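Local coordinates for GTP binding regulator (Thermotoga maritima, PDB 1VR8), which is of unknown function but has a fold similar to the Ran-binding protein Mog1p, and so may regulate a GTP-binding protein, at residues Val85-Val90 against Ser100-Gly105. Residues are numbered along the deposited sequence; the frame is centred on the assembly and turned at random.
With AZI (azide ion), chain B.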
loop_
_atom_site.group_PDB
_atom_site.type_symbol
_atom_site.label_atom_id
_atom_site.label_comp_id
_atom_site.label_asym_id
_atom_site.label_seq_id
_atom_site.Cartn_x
_atom_site.Cartn_y
_atom_site.Cartn_z
ATOM N N VAL A 85 -16.286 7.104 -5.197
ATOM C CA VAL A 85 -16.398 7.299 -3.741
ATOM C C VAL A 85 -17.231 8.529 -3.363
ATOM O O VAL A 85 -17.375 9.488 -4.128
ATOM C CB VAL A 85 -15.015 7.354 -3.021
ATOM C CG1 VAL A 85 -14.093 6.233 -3.517
ATOM C CG2 VAL A 85 -14.341 8.699 -3.161
ATOM N N SER A 86 -17.800 8.457 -2.168
ATOM C CA SER A 86 -18.598 9.514 -1.603
ATOM C C SER A 86 -17.801 10.246 -0.519
ATOM O O SER A 86 -17.888 11.450 -0.404
ATOM C CB SER A 86 -19.883 8.918 -1.024
ATOM O OG SER A 86 -20.726 8.461 -2.071
ATOM N N ILE A 87 -17.042 9.495 0.265
ATOM C CA ILE A 87 -16.251 10.052 1.354
ATOM C C ILE A 87 -14.756 9.805 1.171
ATOM O O ILE A 87 -14.295 8.748 0.715
ATOM C CB ILE A 87 -16.696 9.462 2.728
ATOM C CG1 ILE A 87 -16.062 10.214 3.916
ATOM C CG2 ILE A 87 -16.335 7.979 2.819
ATOM C CD1 ILE A 87 -16.571 11.608 4.105
ATOM N N ARG A 88 -13.969 10.768 1.602
ATOM C CA ARG A 88 -12.529 10.654 1.545
ATOM C C ARG A 88 -11.861 11.456 2.663
ATOM O O ARG A 88 -12.344 12.528 3.015
ATOM C CB ARG A 88 -12.053 11.192 0.194
ATOM C CG ARG A 88 -10.580 10.986 -0.102
ATOM C CD ARG A 88 -10.249 11.646 -1.446
ATOM N NE ARG A 88 -10.892 10.943 -2.562
ATOM C CZ ARG A 88 -10.375 9.908 -3.222
ATOM N NH1 ARG A 88 -9.180 9.441 -2.927
ATOM N NH2 ARG A 88 -11.062 9.346 -4.223
ATOM N N SER A 89 -10.747 10.941 3.169
ATOM C CA SER A 89 -9.902 11.661 4.128
ATOM C C SER A 89 -8.503 11.692 3.541
ATOM O O SER A 89 -7.970 10.650 3.159
ATOM C CB SER A 89 -9.864 10.953 5.473
ATOM O OG SER A 89 -9.051 11.704 6.369
ATOM N N VAL A 90 -7.885 12.870 3.492
ATOM C CA VAL A 90 -6.604 13.031 2.799
ATOM C C VAL A 90 -5.599 13.843 3.632
ATOM O O VAL A 90 -5.896 14.951 4.034
ATOM C CB VAL A 90 -6.775 13.782 1.444
ATOM C CG1 VAL A 90 -5.477 13.707 0.607
ATOM C CG2 VAL A 90 -7.926 13.187 0.647
ATOM N N SER A 100 -7.664 7.730 2.920
ATOM C CA SER A 100 -8.578 6.631 3.197
ATOM C C SER A 100 -9.934 6.924 2.598
ATOM O O SER A 100 -10.448 8.052 2.698
ATOM C CB SER A 100 -8.744 6.428 4.702
ATOM O OG SER A 100 -7.486 6.103 5.285
ATOM N N THR A 101 -10.554 5.903 2.021
ATOM C CA THR A 101 -11.861 6.072 1.434
ATOM C C THR A 101 -12.609 4.734 1.433
ATOM O O THR A 101 -12.097 3.714 1.908
ATOM C CB THR A 101 -11.735 6.676 0.002
ATOM O OG1 THR A 101 -13.024 7.017 -0.499
ATOM C CG2 THR A 101 -11.030 5.727 -0.941
ATOM N N VAL A 102 -13.817 4.773 0.918
ATOM C CA VAL A 102 -14.656 3.579 0.829
ATOM C C VAL A 102 -15.289 3.558 -0.554
ATOM O O VAL A 102 -15.811 4.559 -0.972
ATOM C CB VAL A 102 -15.775 3.630 1.890
ATOM C CG1 VAL A 102 -16.584 2.351 1.836
ATOM C CG2 VAL A 102 -15.173 3.791 3.253
ATOM N N SER A 103 -15.253 2.413 -1.228
ATOM C CA SER A 103 -15.854 2.283 -2.555
ATOM C C SER A 103 -16.654 0.994 -2.639
ATOM O O SER A 103 -16.093 -0.066 -2.502
ATOM C CB SER A 103 -14.762 2.248 -3.641
ATOM O OG SER A 103 -15.395 2.149 -4.921
ATOM N N ASN A 104 -17.960 1.108 -2.799
ATOM C CA ASN A 104 -18.853 -0.059 -2.904
ATOM C C ASN A 104 -18.496 -1.155 -1.901
ATOM O O ASN A 104 -18.233 -2.303 -2.249
ATOM C CB ASN A 104 -18.880 -0.567 -4.344
ATOM C CG ASN A 104 -19.466 0.475 -5.328
ATOM O OD1 ASN A 104 -20.364 1.275 -4.997
ATOM N ND2 ASN A 104 -18.931 0.477 -6.541
ATOM N N GLY A 105 -18.427 -0.760 -0.632
ATOM C CA GLY A 105 -18.220 -1.714 0.444
ATOM C C GLY A 105 -16.791 -1.986 0.837
ATOM O O GLY A 105 -16.566 -2.616 1.867
HETATM N N1 AZI B . -6.580 8.563 6.495
HETATM N N2 AZI B . -6.078 9.567 6.174
HETATM N N3 AZI B . -5.557 10.572 5.888
HETATM O O HOH W 1 -17.418 6.468 -0.253
#
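Residues 85-90 and 100-105 form an antiparallel edge pairing at the surface of the protein, where the start of strand 88-92 lies beside the end of strand 96-103. Between these two segments, paired backbone hydrogen bonds are made by S89 and S100, a hydrogen-bonded pair in which S89 N donates to S100 O (2.9 Å) and S100 N returns the bond to S89 O, both nearly straight, at about 160° on the hydrogen. Toward I87 and S86 the backbones part, I87 O lying 4.0 Å from V102 N, and a side chain and a water take over. T101, with OG1 anti to its backbone N (chi1 -172°), sends its hydroxyl to I87 O almost along the C=O axis; at 2.5 Å from OG1 to O the bond is very short. Further along, a water accepts from S86 N and donates to V102 O (2.6 Å), bridging the widened gap. The two strands make a beta hairpin at the margin of the antiparallel sheet of this Mog1p-like fold, whose next strand, 106-113, flanks 96-103 on its other side, with I108 bonded to the T101 backbone. V85 crosses T101 at about a right angle and closes over the hydroxyl, its CB 3.2 Å from T101 OG1, while its CG1 reaches S103 CB. An alanine at T101 would probably leave I87 O without its hydroxyl donor and loosen the grip on the incoming 85-87 backbone. On the sheet face carrying S89 and S100, the S100 hydroxyl, anti to its carbonyl carbon, donates to N1 of an azide ion (OG to N1 2.9 Å), probably a crystallisation component, around which V90, L91 and K98 also gather. Also on this face, I87 CG2 and V102 CG2 meet loosely at 4.4 Å.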